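Carbohydrate kinase, FGGY (Rhodospirillum rubrum, PDB 3IFR) probably phosphorylates D-xylulose at the expense of ATP, as a sugar kinase of the FGGY family. Local coordinates at residues 84-89 / 244-249; 126-131 / 278-283; 162-167 / 176-181; 337-342 / 372-377; 420-425 / 472-477. One frame throughout, in Å; residues are numbered along the deposited sequence.

How the contacts relate
Contacts 1 and 3 form one buried patch of the N-terminal domain: their centres lie about 9 Å apart, contact 3 is nested in the chain loop closed by contact 1, and Tyr164 and Trp181 reach the 84-89 loop. Contact 2, centred about 19 Å from contact 1, joins helix 123-130 to a loop of the C-terminal domain, so it brings together chain from both domains; its segments alternate along the chain with those of contact 1. Contacts 4 and 5 follow later, centres about 16 Å apart: contact 4 includes the first turns of helix 372-397, and helix 414-424 of contact 5 packs on the same helix. Contacts 3 and 4, about 45 Å between centres, lie on opposite sides of the chain's centre.

Contact 1: residues 84-89 / 244-249; sequences GMLPAV and ADHIAS
Gly84 and Asp245 bring their backbones together where two adjacent parallel strands, 77-84 and 238-244, run out: Asp245 N bonds to Gly84 O at 3.2 Å, the donor tilted 34° from the carbonyl plane. Ala244 is the N-cap of helix 245-252, which makes this amide one from the first turn of the helix. The carboxylate of Asp245 leans over the other strand end. With chi1 at 70°, CG stands between the backbone N and the carbonyl carbon, 3.1 Å from Gly84 O, and OD2 lies 3.3 Å from Met85 CA. OD1 takes a hydrogen from a water at 2.9 Å that accepts from Leu86 N, and it receives a weak bond from His246 N. An alanine in place of Asp245 would probably leave that water without its acceptor and open a gap beside Met85. Leu86 runs past Asp245 in the opposite direction; its CD1 packs on Ala244 CB at 3.6 Å, and CD2 meets the edge of the His246 ring, 4.0 Å from ND1. Ile247 CD1 lies over one face of that ring. The side chain of His246 is about 4 Å from a bound phosphate ion, probably from the crystallisation liquor. Loop and helix leave adjacent parallel strands of the six-stranded sheet, order 3-2-1-4-6-5, of the N-terminal domain in this member of the actin-like ATPase clan, and the phosphate is consistent with a pocket.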
# COMPACT_ATOMS: atom_id res chain seq x y z
N GLY A 84 3.97 -8.90 1.13
CA GLY A 84 4.77 -8.33 0.08
C GLY A 84 3.93 -7.45 -0.84
O GLY A 84 2.73 -7.29 -0.64
N MSE A 85 4.54 -6.90 -1.88
CA MSE A 85 3.80 -6.04 -2.81
C MSE A 85 2.73 -6.82 -3.60
O MSE A 85 2.84 -8.02 -3.81
CB MSE A 85 4.78 -5.28 -3.70
CG MSE A 85 5.13 -5.96 -5.02
SE MSE A 85 6.11 -7.70 -4.97
CE MSE A 85 7.99 -7.10 -4.78
N LEU A 86 1.68 -6.14 -4.03
CA LEU A 86 0.64 -6.76 -4.86
C LEU A 86 -0.04 -5.68 -5.73
O LEU A 86 0.11 -4.48 -5.48
CB LEU A 86 -0.43 -7.47 -3.98
CG LEU A 86 -1.42 -6.61 -3.17
CD1 LEU A 86 -2.57 -7.44 -2.58
CD2 LEU A 86 -0.70 -5.83 -2.05
N PRO A 87 -0.75 -6.11 -6.77
CA PRO A 87 -0.72 -7.51 -7.23
C PRO A 87 0.47 -7.72 -8.16
O PRO A 87 0.58 -7.03 -9.18
CB PRO A 87 -2.01 -7.65 -8.02
CG PRO A 87 -2.78 -6.37 -7.82
CD PRO A 87 -1.79 -5.32 -7.44
N ALA A 88 1.38 -8.62 -7.80
CA ALA A 88 2.45 -8.96 -8.69
C ALA A 88 1.85 -10.08 -9.52
O ALA A 88 0.89 -10.75 -9.09
CB ALA A 88 3.67 -9.44 -7.91
N VAL A 89 2.36 -10.25 -10.73
CA VAL A 89 1.92 -11.33 -11.59
C VAL A 89 3.07 -12.30 -11.80
O VAL A 89 4.06 -11.96 -12.45
CB VAL A 89 1.45 -10.81 -12.96
CG1 VAL A 89 1.18 -11.97 -13.92
CG2 VAL A 89 0.21 -9.91 -12.80
N ALA A 244 -1.47 -8.78 2.38
CA ALA A 244 -1.19 -7.66 1.52
C ALA A 244 -0.32 -6.56 2.20
O ALA A 244 -0.68 -6.09 3.19
CB ALA A 244 -2.44 -7.10 1.00
N ASP A 245 0.80 -6.19 1.63
CA ASP A 245 1.72 -5.29 2.30
C ASP A 245 1.20 -3.98 2.85
O ASP A 245 1.49 -3.67 3.95
CB ASP A 245 3.05 -5.11 1.58
CG ASP A 245 2.96 -4.34 0.30
OD1 ASP A 245 1.90 -4.03 -0.20
OD2 ASP A 245 3.97 -4.03 -0.22
N HIS A 246 0.45 -3.20 2.09
CA HIS A 246 -0.03 -1.95 2.60
C HIS A 246 -1.06 -2.10 3.73
O HIS A 246 -1.07 -1.32 4.61
CB HIS A 246 -0.46 -0.99 1.48
CG HIS A 246 -1.66 -1.43 0.72
ND1 HIS A 246 -1.67 -2.57 -0.04
CD2 HIS A 246 -2.88 -0.89 0.58
CE1 HIS A 246 -2.84 -2.71 -0.59
NE2 HIS A 246 -3.60 -1.71 -0.23
N ILE A 247 -1.87 -3.13 3.69
CA ILE A 247 -2.79 -3.46 4.75
C ILE A 247 -2.07 -3.90 6.04
O ILE A 247 -2.46 -3.51 7.14
CB ILE A 247 -3.82 -4.56 4.32
CG1 ILE A 247 -4.33 -4.29 2.90
CG2 ILE A 247 -5.00 -4.58 5.33
CD1 ILE A 247 -4.99 -2.92 2.79
N ALA A 248 -1.01 -4.70 5.92
CA ALA A 248 -0.25 -5.11 7.10
C ALA A 248 0.40 -3.88 7.69
O ALA A 248 0.48 -3.74 8.91
CB ALA A 248 0.78 -6.17 6.76
N SER A 249 0.82 -2.95 6.83
CA SER A 249 1.32 -1.67 7.32
C SER A 249 0.23 -0.92 8.07
O SER A 249 0.49 -0.34 9.12
CB SER A 249 1.89 -0.80 6.20
OG SER A 249 3.29 -0.90 6.19
O HOH W 1 1.93 -3.08 -2.93

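Contact 2: residues 126-131 / 278-283; sequences FLARTG and AKSDPR
Leu127 is the first residue of 126-131 to meet the 278-283 loop, and it does so twice. Its side chain leaves the helix with CG anti to the backbone N (chi1 -176°), and CD1 ends against the ring of Pro282, 3.6 Å from Pro282 CD. Its carbonyl faces Ser280 instead, Leu127 O lying 3.1 Å from Ser280 CB. Ala128 follows: its CA is 3.2 Å from Ser280 OG, a close approach that involves no hydrogen bond. Arg129 turns away from the loop and forms salt bridges with Asp198 and Asp189. Thr130 also points away, its OG1 bonding back to Phe126 O at 3.2 Å from above the carbonyl plane, while its CG2 lies over one face of the Phe126 ring. Phe126 O thus holds three donors, the amides of Arg129 and Thr130 being the others. Gly131 leaves the helix with phi at 62°, and its CA sits 3.4 Å from Ser280 CB. Ser280 therefore wedges its CB and OG against the last turn of the helix, with no hydrogen bond crossing between the two segments. Just beyond, the backbones of Gly131 and Leu286 are hydrogen-bonded. In the fold, helix 123-130 has helix 197-201 on another side, where Leu199 touches Phe126 and Arg129, while the loop, which runs between strands 269-273 and 298-301, rests Asp281 and Arg283 on the long helix 372-397.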
# COMPACT_ATOMS: atom_id res chain seq x y z
N PHE A 126 -18.36 -3.42 -13.03
CA PHE A 126 -17.15 -4.17 -12.68
C PHE A 126 -16.58 -3.67 -11.35
O PHE A 126 -16.23 -4.48 -10.46
CB PHE A 126 -16.10 -4.03 -13.78
CG PHE A 126 -14.83 -4.75 -13.47
CD1 PHE A 126 -13.87 -4.18 -12.65
CD2 PHE A 126 -14.61 -6.01 -13.96
CE1 PHE A 126 -12.70 -4.85 -12.35
CE2 PHE A 126 -13.45 -6.70 -13.66
CZ PHE A 126 -12.49 -6.12 -12.86
N LEU A 127 -16.44 -2.35 -11.25
CA LEU A 127 -15.87 -1.75 -10.05
C LEU A 127 -16.80 -1.98 -8.84
O LEU A 127 -16.33 -2.24 -7.72
CB LEU A 127 -15.54 -0.28 -10.32
CG LEU A 127 -14.85 0.69 -9.35
CD1 LEU A 127 -15.85 1.69 -8.82
CD2 LEU A 127 -14.13 0.02 -8.18
N ALA A 128 -18.12 -1.98 -9.07
CA ALA A 128 -19.09 -2.31 -8.01
C ALA A 128 -19.00 -3.77 -7.65
O ALA A 128 -19.51 -4.22 -6.64
CB ALA A 128 -20.51 -1.99 -8.43
N ARG A 129 -18.40 -4.54 -8.50
CA ARG A 129 -18.43 -5.96 -8.27
C ARG A 129 -17.19 -6.42 -7.52
O ARG A 129 -17.27 -7.24 -6.61
CB ARG A 129 -18.52 -6.66 -9.61
CG ARG A 129 -18.55 -8.11 -9.52
CD ARG A 129 -19.33 -8.57 -10.70
NE ARG A 129 -19.60 -9.98 -10.62
CZ ARG A 129 -19.15 -10.85 -11.50
NH1 ARG A 129 -18.42 -10.42 -12.52
NH2 ARG A 129 -19.43 -12.13 -11.36
N THR A 130 -16.03 -5.92 -7.92
CA THR A 130 -14.78 -6.36 -7.35
C THR A 130 -14.24 -5.28 -6.41
O THR A 130 -13.20 -5.46 -5.79
CB THR A 130 -13.76 -6.48 -8.44
OG1 THR A 130 -13.48 -5.16 -8.91
CG2 THR A 130 -14.33 -7.28 -9.60
N GLY A 131 -14.95 -4.15 -6.34
CA GLY A 131 -14.49 -3.01 -5.57
C GLY A 131 -13.17 -2.41 -6.04
O GLY A 131 -12.56 -1.62 -5.34
N ALA A 278 -18.40 -2.68 3.20
CA ALA A 278 -17.74 -2.90 1.92
C ALA A 278 -18.55 -2.15 0.88
O ALA A 278 -19.75 -2.41 0.71
CB ALA A 278 -17.65 -4.38 1.58
N LYS A 279 -17.92 -1.21 0.20
CA LYS A 279 -18.68 -0.39 -0.71
C LYS A 279 -17.66 0.25 -1.60
O LYS A 279 -16.92 1.21 -1.21
CB LYS A 279 -19.54 0.64 0.03
CG LYS A 279 -20.61 1.34 -0.80
CD LYS A 279 -21.52 2.20 0.10
CE LYS A 279 -22.73 2.79 -0.65
NZ LYS A 279 -23.12 4.17 -0.14
N SER A 280 -17.57 -0.35 -2.77
CA SER A 280 -16.65 0.08 -3.79
C SER A 280 -16.92 1.55 -4.03
O SER A 280 -17.95 2.06 -3.61
CB SER A 280 -16.95 -0.71 -5.07
OG SER A 280 -18.34 -1.00 -5.15
N ASP A 281 -16.01 2.21 -4.70
CA ASP A 281 -16.32 3.52 -5.20
C ASP A 281 -15.24 3.95 -6.20
O ASP A 281 -14.03 3.76 -5.97
CB ASP A 281 -16.47 4.50 -4.06
CG ASP A 281 -16.90 5.90 -4.54
OD1 ASP A 281 -18.11 6.23 -4.38
OD2 ASP A 281 -16.02 6.66 -5.06
N PRO A 282 -15.69 4.52 -7.34
CA PRO A 282 -14.87 5.00 -8.45
C PRO A 282 -13.64 5.72 -7.96
O PRO A 282 -12.72 5.99 -8.72
CB PRO A 282 -15.78 6.02 -9.13
CG PRO A 282 -17.16 5.51 -8.87
CD PRO A 282 -17.12 4.84 -7.53
N ARG A 283 -13.62 6.05 -6.68
CA ARG A 283 -12.69 7.06 -6.19
C ARG A 283 -11.57 6.44 -5.35
O ARG A 283 -10.49 7.02 -5.18
CB ARG A 283 -13.48 8.12 -5.40
CG ARG A 283 -14.47 8.90 -6.27
CD ARG A 283 -15.47 9.77 -5.48
NE ARG A 283 -16.65 9.00 -5.10
CZ ARG A 283 -17.64 9.44 -4.32
NH1 ARG A 283 -18.66 8.65 -4.05
NH2 ARG A 283 -17.62 10.67 -3.81

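Contact 3: residues 162-167 / 176-181; sequences GSYDYI and VVDRNW
The indole of Trp181 carries Gly162 N and Asp165 OD2 over one face, 3.2 and 3.3 Å above its plane and both offset toward the rim, with the Asp165 carboxylate at 90° to the ring. Its NE1 is bonded to Ala88 O. Gly162 CA comes 3.0 Å from Trp181 NE1, and a CB on that residue would clash with the ring. The Tyr164 ring meets Asp178 at its edge: Tyr164 OH gives its hydrogen to Asp178 OD2 at 2.6 Å, on the anti side and 17° out of the carboxylate plane. Asp165 CG is anti to its carbonyl carbon, beside the backbone N, and both oxygens work. OD1 receives Asp178 N at 2.9 Å in a nearly straight bond, 170°, from above the carboxylate plane, and OD2 offers its anti lone pair to Gly162 N at 3.0 Å. An alanine at Asp165 would probably leave the amides of Gly162 and Asp178 without these acceptors and uncover part of the indole face. Two helix starts are joined: Asp178 is the N-cap of helix 179-185, its OD1 accepting from Asn180 N, and Gly162 is the N-cap of helix 163-172, where Asp165, three residues on, accepts from its amide.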
# COMPACT_ATOMS: atom_id res chain seq x y z
N GLY A 162 0.66 -14.18 -6.95
CA GLY A 162 1.35 -12.96 -6.64
C GLY A 162 2.66 -13.31 -5.99
O GLY A 162 3.01 -14.49 -5.91
N SER A 163 3.38 -12.31 -5.49
CA SER A 163 4.74 -12.53 -5.03
C SER A 163 4.75 -13.34 -3.75
O SER A 163 5.34 -14.39 -3.71
CB SER A 163 5.44 -11.22 -4.77
OG SER A 163 4.65 -10.46 -3.88
N TYR A 164 4.08 -12.85 -2.72
CA TYR A 164 4.07 -13.56 -1.45
C TYR A 164 3.29 -14.90 -1.58
O TYR A 164 3.60 -15.88 -0.88
CB TYR A 164 3.64 -12.63 -0.24
CG TYR A 164 2.27 -11.96 -0.36
CD1 TYR A 164 1.08 -12.67 -0.05
CD2 TYR A 164 2.15 -10.66 -0.82
CE1 TYR A 164 -0.19 -12.06 -0.21
CE2 TYR A 164 0.92 -10.04 -0.96
CZ TYR A 164 -0.25 -10.74 -0.66
OH TYR A 164 -1.48 -10.12 -0.81
N ASP A 165 2.31 -14.97 -2.50
CA ASP A 165 1.67 -16.29 -2.72
C ASP A 165 2.71 -17.32 -3.18
O ASP A 165 2.72 -18.50 -2.79
CB ASP A 165 0.58 -16.22 -3.78
CG ASP A 165 -0.50 -15.19 -3.47
OD1 ASP A 165 -1.00 -15.15 -2.33
OD2 ASP A 165 -0.90 -14.46 -4.43
N TYR A 166 3.62 -16.87 -4.05
CA TYR A 166 4.59 -17.79 -4.57
C TYR A 166 5.53 -18.31 -3.45
O TYR A 166 5.79 -19.50 -3.34
CB TYR A 166 5.35 -17.15 -5.73
CG TYR A 166 6.49 -17.97 -6.22
CD1 TYR A 166 6.26 -19.21 -6.79
CD2 TYR A 166 7.80 -17.53 -6.08
CE1 TYR A 166 7.32 -19.99 -7.24
CE2 TYR A 166 8.86 -18.29 -6.52
CZ TYR A 166 8.62 -19.51 -7.13
OH TYR A 166 9.64 -20.29 -7.59
N ILE A 167 6.01 -17.40 -2.62
CA ILE A 167 6.87 -17.76 -1.51
C ILE A 167 6.16 -18.74 -0.60
O ILE A 167 6.70 -19.80 -0.30
CB ILE A 167 7.31 -16.48 -0.76
CG1 ILE A 167 8.02 -15.53 -1.73
CG2 ILE A 167 8.20 -16.82 0.44
CD1 ILE A 167 9.36 -16.10 -2.27
N VAL A 176 -2.44 -21.80 -2.97
CA VAL A 176 -3.53 -20.84 -2.78
C VAL A 176 -3.07 -19.45 -3.12
O VAL A 176 -1.88 -19.21 -3.25
CB VAL A 176 -4.08 -20.84 -1.32
CG1 VAL A 176 -4.54 -22.26 -0.88
CG2 VAL A 176 -3.08 -20.18 -0.33
N VAL A 177 -4.00 -18.51 -3.25
CA VAL A 177 -3.64 -17.10 -3.21
C VAL A 177 -4.42 -16.33 -2.14
O VAL A 177 -5.54 -16.70 -1.79
CB VAL A 177 -3.83 -16.44 -4.58
CG1 VAL A 177 -2.83 -17.02 -5.53
CG2 VAL A 177 -5.24 -16.64 -5.08
N ASP A 178 -3.81 -15.27 -1.60
CA ASP A 178 -4.49 -14.31 -0.75
C ASP A 178 -5.77 -13.83 -1.47
O ASP A 178 -5.73 -13.51 -2.69
CB ASP A 178 -3.54 -13.13 -0.53
CG ASP A 178 -4.03 -12.12 0.48
OD1 ASP A 178 -5.12 -12.27 1.06
OD2 ASP A 178 -3.29 -11.12 0.69
N ARG A 179 -6.88 -13.83 -0.73
CA ARG A 179 -8.10 -13.13 -1.13
C ARG A 179 -7.74 -11.77 -1.73
O ARG A 179 -8.32 -11.33 -2.70
CB ARG A 179 -9.00 -12.85 0.10
CG ARG A 179 -9.78 -14.05 0.71
CD ARG A 179 -10.85 -13.59 1.78
NE ARG A 179 -10.26 -12.78 2.87
CZ ARG A 179 -10.91 -12.30 3.94
NH1 ARG A 179 -10.26 -11.59 4.85
NH2 ARG A 179 -12.20 -12.54 4.12
N ASN A 180 -6.81 -11.07 -1.10
CA ASN A 180 -6.59 -9.69 -1.50
C ASN A 180 -5.83 -9.60 -2.84
O ASN A 180 -6.05 -8.68 -3.63
CB ASN A 180 -5.85 -8.95 -0.39
CG ASN A 180 -6.81 -8.25 0.60
OD1 ASN A 180 -7.84 -7.68 0.20
ND2 ASN A 180 -6.44 -8.27 1.88
N TRP A 181 -4.92 -10.54 -3.08
CA TRP A 181 -4.31 -10.63 -4.38
C TRP A 181 -5.42 -10.83 -5.45
O TRP A 181 -5.47 -10.12 -6.47
CB TRP A 181 -3.25 -11.75 -4.42
CG TRP A 181 -2.59 -11.85 -5.73
CD1 TRP A 181 -1.48 -11.16 -6.14
CD2 TRP A 181 -2.99 -12.67 -6.83
NE1 TRP A 181 -1.19 -11.50 -7.44
CE2 TRP A 181 -2.10 -12.43 -7.88
CE3 TRP A 181 -4.04 -13.59 -7.03
CZ2 TRP A 181 -2.21 -13.07 -9.13
CZ3 TRP A 181 -4.15 -14.23 -8.24
CH2 TRP A 181 -3.25 -13.96 -9.28

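Contact 4: residues 337-342 / 372-377; sequences GADGLV and RGHLWR
His374 NE2 gives its hydrogen to Asp339 OD2 at 2.8 Å, with an N-H...O angle of 156°. The oxygen lies close to the imidazole plane and is met on its anti side, while carboxylate and ring planes stand 41° apart. His374 CG is anti to its carbonyl carbon (chi1 -73°), on the side of the loop. Ala338 O comes to the same ring edge, 3.1 Å from His374 CD2. On the other nitrogen, ND1 is bonded to Thr371 OG1, so both nitrogens help to fix the rotation of the ring. Beside the histidine, Leu341 sets a methyl against the helix: CD1 is 3.3 Å from His374 O, 3.6 Å from His374 CB and also 3.6 Å from Leu375 CD2. Ala338 CB lies 3.9 Å from His374 O, with Arg377 CG a little farther off. The guanidinium of Arg377 finds its salt bridge in Glu381, which also accepts from Gly337 N. Gly337 to Gly340 all have positive phi, a backbone course that brings Ala338 and Asp339 to His374. A His-carboxylate hydrogen bond with a leucine pair beside it thus fastens the loop before strand 342-344 to the opening turns of helix 372-397 in the C-terminal domain.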
# COMPACT_ATOMS: atom_id res chain seq x y z
N GLY A 337 -3.12 29.47 4.78
CA GLY A 337 -3.72 29.92 3.54
C GLY A 337 -2.71 30.63 2.65
O GLY A 337 -2.98 30.91 1.48
N ALA A 338 -1.55 30.93 3.21
CA ALA A 338 -0.44 31.55 2.46
C ALA A 338 -0.78 32.81 1.69
O ALA A 338 -0.22 33.06 0.65
CB ALA A 338 0.19 30.54 1.55
N ASP A 339 -1.71 33.61 2.19
CA ASP A 339 -1.95 34.94 1.61
C ASP A 339 -2.53 34.82 0.22
O ASP A 339 -2.11 35.54 -0.69
CB ASP A 339 -0.65 35.77 1.58
CG ASP A 339 -0.33 36.41 2.94
OD1 ASP A 339 -1.10 37.29 3.38
OD2 ASP A 339 0.70 36.05 3.56
N GLY A 340 -3.48 33.90 0.05
CA GLY A 340 -4.21 33.81 -1.21
C GLY A 340 -3.60 32.90 -2.26
O GLY A 340 -4.13 32.78 -3.36
N LEU A 341 -2.50 32.24 -1.92
CA LEU A 341 -1.92 31.22 -2.78
C LEU A 341 -2.86 30.03 -2.77
O LEU A 341 -3.42 29.69 -1.72
CB LEU A 341 -0.56 30.78 -2.24
CG LEU A 341 0.65 31.55 -2.76
CD1 LEU A 341 1.95 30.84 -2.44
CD2 LEU A 341 0.51 31.63 -4.24
N VAL A 342 -3.07 29.41 -3.93
CA VAL A 342 -3.82 28.16 -3.99
C VAL A 342 -3.07 27.22 -4.90
O VAL A 342 -2.83 27.57 -6.05
CB VAL A 342 -5.23 28.36 -4.57
CG1 VAL A 342 -6.03 27.08 -4.43
CG2 VAL A 342 -5.94 29.51 -3.89
N ARG A 372 9.57 32.33 -0.65
CA ARG A 372 9.69 30.88 -0.76
C ARG A 372 8.84 30.14 0.32
O ARG A 372 8.32 29.04 0.08
CB ARG A 372 11.14 30.42 -0.80
CG ARG A 372 11.90 30.66 0.47
CD ARG A 372 13.40 30.43 0.25
NE ARG A 372 13.96 31.51 -0.53
CZ ARG A 372 14.29 31.42 -1.81
NH1 ARG A 372 14.14 30.27 -2.48
NH2 ARG A 372 14.77 32.50 -2.42
N GLY A 373 8.65 30.77 1.46
CA GLY A 373 7.82 30.25 2.52
C GLY A 373 6.37 30.06 2.12
O GLY A 373 5.79 29.04 2.43
N HIS A 374 5.79 31.04 1.44
CA HIS A 374 4.44 30.94 0.92
C HIS A 374 4.33 29.79 -0.07
O HIS A 374 3.36 29.03 -0.04
CB HIS A 374 4.05 32.20 0.19
CG HIS A 374 3.78 33.37 1.08
ND1 HIS A 374 4.80 34.17 1.55
CD2 HIS A 374 2.63 33.90 1.52
CE1 HIS A 374 4.27 35.14 2.28
NE2 HIS A 374 2.96 35.00 2.28
N LEU A 375 5.31 29.67 -0.97
CA LEU A 375 5.25 28.60 -1.96
C LEU A 375 5.28 27.23 -1.30
O LEU A 375 4.48 26.35 -1.63
CB LEU A 375 6.37 28.69 -3.02
CG LEU A 375 6.22 29.61 -4.25
CD1 LEU A 375 6.78 28.96 -5.52
CD2 LEU A 375 4.81 29.94 -4.48
N TRP A 376 6.24 27.05 -0.40
CA TRP A 376 6.36 25.82 0.36
C TRP A 376 5.07 25.52 1.13
O TRP A 376 4.56 24.38 1.13
CB TRP A 376 7.52 25.94 1.34
CG TRP A 376 7.87 24.66 2.01
CD1 TRP A 376 7.76 24.39 3.33
CD2 TRP A 376 8.41 23.48 1.40
NE1 TRP A 376 8.20 23.12 3.60
CE2 TRP A 376 8.60 22.54 2.43
CE3 TRP A 376 8.74 23.12 0.09
CZ2 TRP A 376 9.09 21.25 2.18
CZ3 TRP A 376 9.23 21.85 -0.16
CH2 TRP A 376 9.42 20.93 0.89
N ARG A 377 4.54 26.55 1.77
CA ARG A 377 3.35 26.40 2.58
C ARG A 377 2.16 25.97 1.75
O ARG A 377 1.44 25.04 2.10
CB ARG A 377 3.02 27.69 3.31
CG ARG A 377 1.72 27.56 4.10
CD ARG A 377 1.73 28.43 5.31
NE ARG A 377 0.69 27.99 6.22
CZ ARG A 377 0.88 27.67 7.50
NH1 ARG A 377 2.10 27.74 8.04
NH2 ARG A 377 -0.15 27.28 8.22

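Contact 5: residues 420-425 / 472-477; sequences MADVLQ and PAKAEV
Asp422 meets Lys474 from its CB outward. Asp422 CB rests 3.9 Å from Lys474 CB, and Asp422 CG, placed anti to the carbonyl carbon (chi1 -73°), is also 3.9 Å from Lys474 CG. At the tip the two oxygens part ways: OD2 touches the lysine chain, 3.7 Å from Lys474 CG, whereas OD1 accepts a hydrogen bond from the backbone N of Asp471. The lysine chain bends at chi2 (49°), which sets CD; the end of the chain leads away, and Lys474 NZ is 5.7 Å from Asp422 OD2. The two opposite charges may still attract, but they form no salt bridge, and what touches is the carboxylate against the aliphatic part of the lysine. Gln425 makes the second half of the contact. It is the first residue after helix 414-424 to leave helical angles, with phi at 68°, and its side chain lies over Ala475: Gln425 CG and Ala475 CB are 3.5 Å apart. The end of the side chain lies near Pro472, though the orientation of its amide is doubtful, and Pro470 touches both Asp422 and Gln425. No hydrogen bond joins the two segments, so this is a surface seam of van der Waals contacts. Within the fold, helix 414-424 is flanked by two others. Met420, Val423 and Leu424 pack on helix 372-397, while Asp422 and Val423 touch Tyr478 of helix 475-496. The first segment leads on to strand 428-432 and the second follows strand 463-468, antiparallel neighbours at one end of the C-terminal sheet.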
# COMPACT_ATOMS: atom_id res chain seq x y z
N MSE A 420 -1.77 19.62 8.70
CA MSE A 420 -2.70 18.53 8.44
C MSE A 420 -3.87 18.53 9.43
O MSE A 420 -5.02 18.41 9.03
CB MSE A 420 -1.99 17.19 8.52
CG MSE A 420 -2.90 16.00 8.23
SE MSE A 420 -3.28 15.89 6.28
CE MSE A 420 -5.23 16.34 6.33
N ALA A 421 -3.55 18.65 10.73
CA ALA A 421 -4.57 18.61 11.74
C ALA A 421 -5.51 19.79 11.64
O ALA A 421 -6.73 19.62 11.78
CB ALA A 421 -3.94 18.54 13.11
N ASP A 422 -4.95 20.99 11.42
CA ASP A 422 -5.78 22.20 11.31
C ASP A 422 -6.71 22.15 10.09
O ASP A 422 -7.75 22.85 10.05
CB ASP A 422 -4.94 23.48 11.21
CG ASP A 422 -4.28 23.86 12.53
OD1 ASP A 422 -4.75 23.40 13.59
OD2 ASP A 422 -3.29 24.63 12.49
N VAL A 423 -6.34 21.34 9.11
CA VAL A 423 -7.14 21.26 7.88
C VAL A 423 -8.23 20.20 8.05
O VAL A 423 -9.38 20.33 7.59
CB VAL A 423 -6.26 20.89 6.68
CG1 VAL A 423 -7.07 20.17 5.63
CG2 VAL A 423 -5.54 22.14 6.14
N LEU A 424 -7.82 19.14 8.72
CA LEU A 424 -8.68 18.03 8.94
C LEU A 424 -9.61 18.41 10.09
O LEU A 424 -10.78 18.04 10.10
CB LEU A 424 -7.83 16.84 9.32
CG LEU A 424 -8.54 15.51 9.30
CD1 LEU A 424 -8.75 15.12 7.86
CD2 LEU A 424 -7.68 14.48 10.07
N GLN A 425 -9.09 19.11 11.08
CA GLN A 425 -9.94 19.52 12.19
C GLN A 425 -10.33 18.24 12.95
O GLN A 425 -11.47 18.06 13.41
CB GLN A 425 -11.15 20.25 11.60
CG GLN A 425 -11.49 21.69 12.05
CD GLN A 425 -10.46 22.44 12.89
OE1 GLN A 425 -9.46 22.94 12.40
NE2 GLN A 425 -10.78 22.60 14.15
N PRO A 472 -8.99 25.11 16.50
CA PRO A 472 -10.32 25.24 15.92
C PRO A 472 -10.50 26.58 15.26
O PRO A 472 -11.36 26.69 14.41
CB PRO A 472 -11.24 25.12 17.15
CG PRO A 472 -10.43 24.29 18.09
CD PRO A 472 -9.08 24.92 17.96
N ALA A 473 -9.70 27.57 15.59
CA ALA A 473 -9.78 28.88 14.99
C ALA A 473 -9.29 28.90 13.55
O ALA A 473 -9.57 29.84 12.85
CB ALA A 473 -9.02 29.87 15.79
N LYS A 474 -8.59 27.86 13.14
CA LYS A 474 -8.10 27.64 11.80
C LYS A 474 -9.10 26.93 10.92
O LYS A 474 -8.89 26.83 9.76
CB LYS A 474 -6.88 26.77 11.89
CG LYS A 474 -5.61 27.37 11.56
CD LYS A 474 -5.38 28.63 12.24
CE LYS A 474 -3.94 28.90 12.25
NZ LYS A 474 -3.68 30.28 12.44
N ALA A 475 -10.18 26.43 11.47
CA ALA A 475 -11.12 25.70 10.67
C ALA A 475 -11.74 26.55 9.58
O ALA A 475 -12.04 26.06 8.53
CB ALA A 475 -12.14 25.12 11.49
N GLU A 476 -11.90 27.82 9.83
CA GLU A 476 -12.58 28.71 8.93
C GLU A 476 -11.73 29.14 7.73
O GLU A 476 -12.21 29.21 6.68
CB GLU A 476 -13.10 29.90 9.71
CG GLU A 476 -14.09 30.73 9.03
CD GLU A 476 -14.46 31.96 9.83
OE1 GLU A 476 -15.57 31.95 10.40
OE2 GLU A 476 -13.65 32.91 9.91
N VAL A 477 -10.47 29.41 7.91
CA VAL A 477 -9.57 29.58 6.81
C VAL A 477 -9.32 28.30 6.01
O VAL A 477 -9.39 28.31 4.84
CB VAL A 477 -8.28 30.22 7.25
CG1 VAL A 477 -7.72 29.54 8.39
CG2 VAL A 477 -7.33 30.17 6.20